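Local coordinates for protein TgTwinScan_2721 - E2 domain (Toxoplasma gondii, PDB 2F4Z) that is probably an E2 ubiquitin-conjugating enzyme, carrying activated ubiquitin as a thioester on its active-site cysteine for transfer to substrates, though its own function is not established, at residues 117-122 and 154-160; 86-90 and 179-184. All blocks are in the same frame, centred on the assembly; numbering follows the deposited sequence.

Contact 1. Residues 117-122 and 154-160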
# COMPACT_ATOMS: atom_id res chain seq x y z
N ILE A 117 14.41 -8.59 21.11
CA ILE A 117 14.52 -7.14 20.86
C ILE A 117 13.88 -6.40 22.08
O ILE A 117 12.93 -6.92 22.74
CB ILE A 117 13.86 -6.74 19.51
CG1 ILE A 117 14.09 -5.26 19.17
CG2 ILE A 117 12.38 -7.23 19.49
CD1 ILE A 117 13.80 -4.85 17.71
N TRP A 118 14.48 -5.28 22.43
CA TRP A 118 14.03 -4.46 23.56
C TRP A 118 13.32 -3.24 23.00
O TRP A 118 13.97 -2.31 22.57
CB TRP A 118 15.25 -3.98 24.32
CG TRP A 118 14.95 -3.38 25.67
CD1 TRP A 118 15.02 -2.02 26.04
CD2 TRP A 118 14.50 -4.08 26.82
NE1 TRP A 118 14.65 -1.89 27.36
CE2 TRP A 118 14.33 -3.13 27.87
CE3 TRP A 118 14.25 -5.42 27.09
CZ2 TRP A 118 13.93 -3.49 29.14
CZ3 TRP A 118 13.81 -5.78 28.35
CH2 TRP A 118 13.66 -4.81 29.37
N HIS A 119 11.97 -3.27 22.98
CA HIS A 119 11.20 -2.16 22.32
C HIS A 119 9.86 -2.13 23.04
O HIS A 119 9.33 -3.21 23.32
CB HIS A 119 11.04 -2.50 20.80
CG HIS A 119 10.46 -1.38 19.96
ND1 HIS A 119 9.13 -1.01 20.01
CD2 HIS A 119 11.04 -0.56 19.05
CE1 HIS A 119 8.93 -0.00 19.19
NE2 HIS A 119 10.06 0.27 18.56
N PRO A 120 9.29 -0.92 23.35
CA PRO A 120 8.01 -0.90 24.10
C PRO A 120 6.85 -1.58 23.37
O PRO A 120 5.98 -2.18 24.00
CB PRO A 120 7.74 0.60 24.28
CG PRO A 120 8.55 1.31 23.16
CD PRO A 120 9.78 0.44 23.00
N ASN A 121 6.90 -1.57 22.04
CA ASN A 121 5.85 -2.15 21.16
C ASN A 121 6.05 -3.61 20.67
O ASN A 121 5.28 -4.13 19.84
CB ASN A 121 5.62 -1.13 20.04
CG ASN A 121 5.38 0.29 20.62
OD1 ASN A 121 6.10 1.24 20.32
ND2 ASN A 121 4.33 0.42 21.47
N ILE A 122 7.04 -4.29 21.26
CA ILE A 122 7.31 -5.68 20.99
C ILE A 122 7.53 -6.38 22.31
O ILE A 122 8.29 -5.89 23.16
CB ILE A 122 8.61 -5.87 20.11
CG1 ILE A 122 8.62 -4.85 18.95
CG2 ILE A 122 8.82 -7.39 19.75
CD1 ILE A 122 9.96 -4.71 18.12
N MET A 154 8.23 1.27 12.84
CA MET A 154 7.93 1.17 14.27
C MET A 154 9.25 1.10 15.15
O MET A 154 9.34 1.70 16.21
CB MET A 154 7.04 -0.04 14.45
CG MET A 154 6.38 -0.25 15.76
SD MET A 154 6.82 -1.79 16.60
CE MET A 154 7.10 -3.06 15.39
N LEU A 155 10.27 0.39 14.68
CA LEU A 155 11.59 0.40 15.32
C LEU A 155 12.21 1.81 15.36
O LEU A 155 13.01 2.10 16.26
CB LEU A 155 12.54 -0.53 14.56
CG LEU A 155 12.73 -2.00 14.98
CD1 LEU A 155 11.50 -2.68 15.46
CD2 LEU A 155 13.44 -2.80 13.86
N ALA A 156 11.89 2.65 14.38
CA ALA A 156 12.37 4.03 14.37
C ALA A 156 11.49 5.01 15.18
O ALA A 156 11.88 6.15 15.42
CB ALA A 156 12.56 4.51 12.96
N ASP A 157 10.33 4.56 15.64
CA ASP A 157 9.45 5.43 16.39
C ASP A 157 8.74 4.70 17.52
O ASP A 157 7.55 4.45 17.45
CB ASP A 157 8.53 6.21 15.45
CG ASP A 157 9.17 7.54 14.98
OD1 ASP A 157 9.77 7.63 13.85
OD2 ASP A 157 9.12 8.51 15.78
N PRO A 158 9.50 4.35 18.58
CA PRO A 158 8.97 3.70 19.78
C PRO A 158 7.92 4.55 20.51
O PRO A 158 8.09 5.77 20.67
CB PRO A 158 10.22 3.54 20.66
CG PRO A 158 11.34 3.55 19.71
CD PRO A 158 10.96 4.53 18.67
N VAL A 159 6.86 3.88 20.95
CA VAL A 159 5.71 4.50 21.60
C VAL A 159 5.47 3.89 22.98
O VAL A 159 4.88 2.80 23.10
CB VAL A 159 4.45 4.42 20.70
CG1 VAL A 159 3.18 4.33 21.53
CG2 VAL A 159 4.40 5.58 19.72
N PRO A 160 5.96 4.55 24.03
CA PRO A 160 5.75 4.12 25.42
C PRO A 160 4.29 4.01 25.74
O PRO A 160 3.85 3.04 26.40
CB PRO A 160 6.33 5.26 26.25
CG PRO A 160 7.27 5.97 25.34
CD PRO A 160 6.80 5.76 23.93
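Asn-121 grips the backbone of Val-159 with both ends of its amide. Val-159 N donates to Asn-121 OD1 at 2.8 Å, in the plane of the side-chain carbonyl. Asn-121 ND2 gives a hydrogen to Val-159 O at 2.9 Å, on a lone pair, although that oxygen is tilted from the amide plane. The two bonds fix the rotation of the amide.

His-119 makes the third polar link. Its NE2 donates to Met-154 O at 2.8 Å, in a bent bond (142°). The nitrogen lies above the carbonyl plane. Asp-157 N reaches the same oxygen from the opposite face, and Met-154 O thus has two donors. The imidazole is pinned at its other nitrogen too: Asn-121 N donates to His-119 ND1 in the ring plane. This bond lies within the type I turn from His-119 to Ile-122. CG lies opposite the backbone N (chi1 -171°), which carries the His-119 ring over to Met-154.

Apolar groups fill in around these bonds. The Met-154 chain bends at chi2 and chi3 and brings SD to 3.7 Å from Asn-121 CB. The same sulfur approaches the His-119 ring obliquely. Pro-120 CG meets Pro-158 CB at 3.7 Å, and Met-172 of helix 166-174 touches both prolines. Deeper in, Leu-155 CD1 packs on Ile-122 CD1 at 3.7 Å and on Ile-117 CD1 at 3.9 Å.

His-119, Pro-120 and Asn-121 form the HPN motif of E2 enzymes. In relatives its asparagine is linked to catalysis and its histidine mainly to structure. Here both polar side chains are tied to backbone, and the histidine uses both ring nitrogens. The chemistry therefore implies a firmly positioned loop beside the probable active site.

Contact 2. Residues 86-90 and 179-184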
# COMPACT_ATOMS: atom_id res chain seq x y z
N GLY A 86 20.44 5.35 13.14
CA GLY A 86 20.10 6.37 14.17
C GLY A 86 19.11 5.91 15.20
O GLY A 86 18.41 6.72 15.82
N THR A 87 19.04 4.60 15.42
CA THR A 87 18.17 4.05 16.48
C THR A 87 19.08 3.13 17.30
O THR A 87 20.15 2.79 16.84
CB THR A 87 17.00 3.21 15.87
OG1 THR A 87 17.56 2.11 15.16
CG2 THR A 87 16.21 4.04 14.85
N PRO A 88 18.66 2.73 18.51
CA PRO A 88 19.45 1.70 19.15
C PRO A 88 19.55 0.38 18.34
O PRO A 88 20.44 -0.44 18.64
CB PRO A 88 18.74 1.46 20.46
CG PRO A 88 17.57 2.33 20.47
CD PRO A 88 17.52 3.17 19.33
N TYR A 89 18.71 0.23 17.31
CA TYR A 89 18.64 -1.03 16.54
C TYR A 89 19.60 -1.04 15.38
O TYR A 89 19.73 -2.04 14.70
CB TYR A 89 17.18 -1.29 16.09
CG TYR A 89 16.28 -1.11 17.26
CD1 TYR A 89 16.32 -2.00 18.32
CD2 TYR A 89 15.43 0.00 17.35
CE1 TYR A 89 15.52 -1.80 19.43
CE2 TYR A 89 14.65 0.23 18.46
CZ TYR A 89 14.67 -0.68 19.48
OH TYR A 89 13.85 -0.51 20.58
N GLU A 90 20.26 0.10 15.14
CA GLU A 90 21.15 0.24 14.00
C GLU A 90 22.20 -0.86 13.96
O GLU A 90 22.77 -1.20 14.99
CB GLU A 90 21.83 1.59 14.02
CG GLU A 90 22.78 1.75 12.85
CD GLU A 90 23.48 3.08 12.82
OE1 GLU A 90 22.83 4.14 13.12
OE2 GLU A 90 24.69 3.06 12.45
N PHE A 179 16.88 2.77 28.65
CA PHE A 179 16.10 2.04 27.67
C PHE A 179 16.93 1.92 26.41
O PHE A 179 17.01 0.85 25.84
CB PHE A 179 14.72 2.70 27.36
CG PHE A 179 14.17 2.26 26.04
CD1 PHE A 179 13.47 1.06 25.94
CD2 PHE A 179 14.43 2.98 24.90
CE1 PHE A 179 13.03 0.59 24.71
CE2 PHE A 179 14.00 2.53 23.66
CZ PHE A 179 13.30 1.34 23.57
N VAL A 180 17.55 3.03 26.00
CA VAL A 180 18.30 3.09 24.76
C VAL A 180 19.57 2.21 24.85
O VAL A 180 19.92 1.48 23.89
CB VAL A 180 18.65 4.53 24.46
CG1 VAL A 180 19.56 4.66 23.28
CG2 VAL A 180 17.36 5.35 24.20
N GLN A 181 20.24 2.29 26.01
CA GLN A 181 21.39 1.46 26.33
C GLN A 181 21.06 -0.05 26.30
O GLN A 181 21.84 -0.84 25.76
CB GLN A 181 21.91 1.87 27.72
CG GLN A 181 23.44 1.80 27.95
CD GLN A 181 23.80 2.00 29.44
OE1 GLN A 181 23.17 2.84 30.15
NE2 GLN A 181 24.77 1.21 29.93
N THR A 182 19.97 -0.44 26.94
CA THR A 182 19.46 -1.77 26.87
C THR A 182 19.17 -2.21 25.40
O THR A 182 19.51 -3.32 25.02
CB THR A 182 18.25 -1.92 27.72
OG1 THR A 182 18.57 -1.53 29.07
CG2 THR A 182 17.75 -3.42 27.73
N ALA A 183 18.59 -1.30 24.59
CA ALA A 183 18.09 -1.67 23.27
C ALA A 183 19.31 -1.89 22.41
O ALA A 183 19.36 -2.88 21.67
CB ALA A 183 17.16 -0.59 22.69
N LYS A 184 20.29 -0.99 22.51
CA LYS A 184 21.55 -1.16 21.82
C LYS A 184 22.36 -2.39 22.23
O LYS A 184 22.93 -3.08 21.37
CB LYS A 184 22.38 0.13 21.88
CG LYS A 184 23.80 -0.11 21.48
CD LYS A 184 24.58 1.17 21.24
CE LYS A 184 26.02 0.82 20.84
NZ LYS A 184 26.98 1.92 21.24
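Pro-88 sets its ring against one side of helix 176-190. Its CB lies only 3.4 Å from Ala-183 CB, a tight carbon contact. Pro-88 CG also comes within 4.2 Å of Val-180 CG1, and these two side chains cross at about a right angle. Beside them, Lys-184 CA makes a CH...O contact with Pro-88 O at 3.4 Å. The Lys-184 chain is extended beyond CG and leads its amine away.

Tyr-89 starts away from the helix, but its ring turns back. Its CG stands beside the backbone N (chi1 -48°), and Tyr-89 CE1 comes to 3.8 Å from Ala-183 CB. Pro-88 CG sits over one ring face, toward the rim. The Tyr-89 hydroxyl OH lies 3.6 Å from Phe-179 CZ, and the two side chains cross at about a right angle. The hydroxyl also hydrogen-bonds to Trp-118 O. Phe-179 has CG anti to its backbone N (chi1 159°), which brings CZ to the Tyr-89 hydroxyl. Its ring also meets Trp-118.

Thr-87 OG1 accepts from Tyr-89 N, forming an ST turn. A type I turn runs from Thr-87 to Glu-90. This Thr-Pro-Tyr loop between strands 77-82 and 93-99, packed on a C-terminal helix, is a familiar feature of the ubiquitin-conjugating (UBC) fold.

The two contacts adjoin, with centres about 10 Å apart. Contact 1 lies nearer the centre of the chain and joins the loop after strand 110-113 to helix 144-156 and the loop that follows it. Contact 2 lies farther out and fastens the loop after strand 77-82 to helix 176-190. They differ in chemistry: contact 1 combines three hydrogen bonds with packing, while contact 2 has no hydrogen bond between its segments. Both are partly buried. Tyr-89 and Trp-118 bridge them: Tyr-89 also touches Ile-117 and Leu-155, while Trp-118 packs against Thr-182. The helix of contact 2 thus backs the loop that contact 1 fixes.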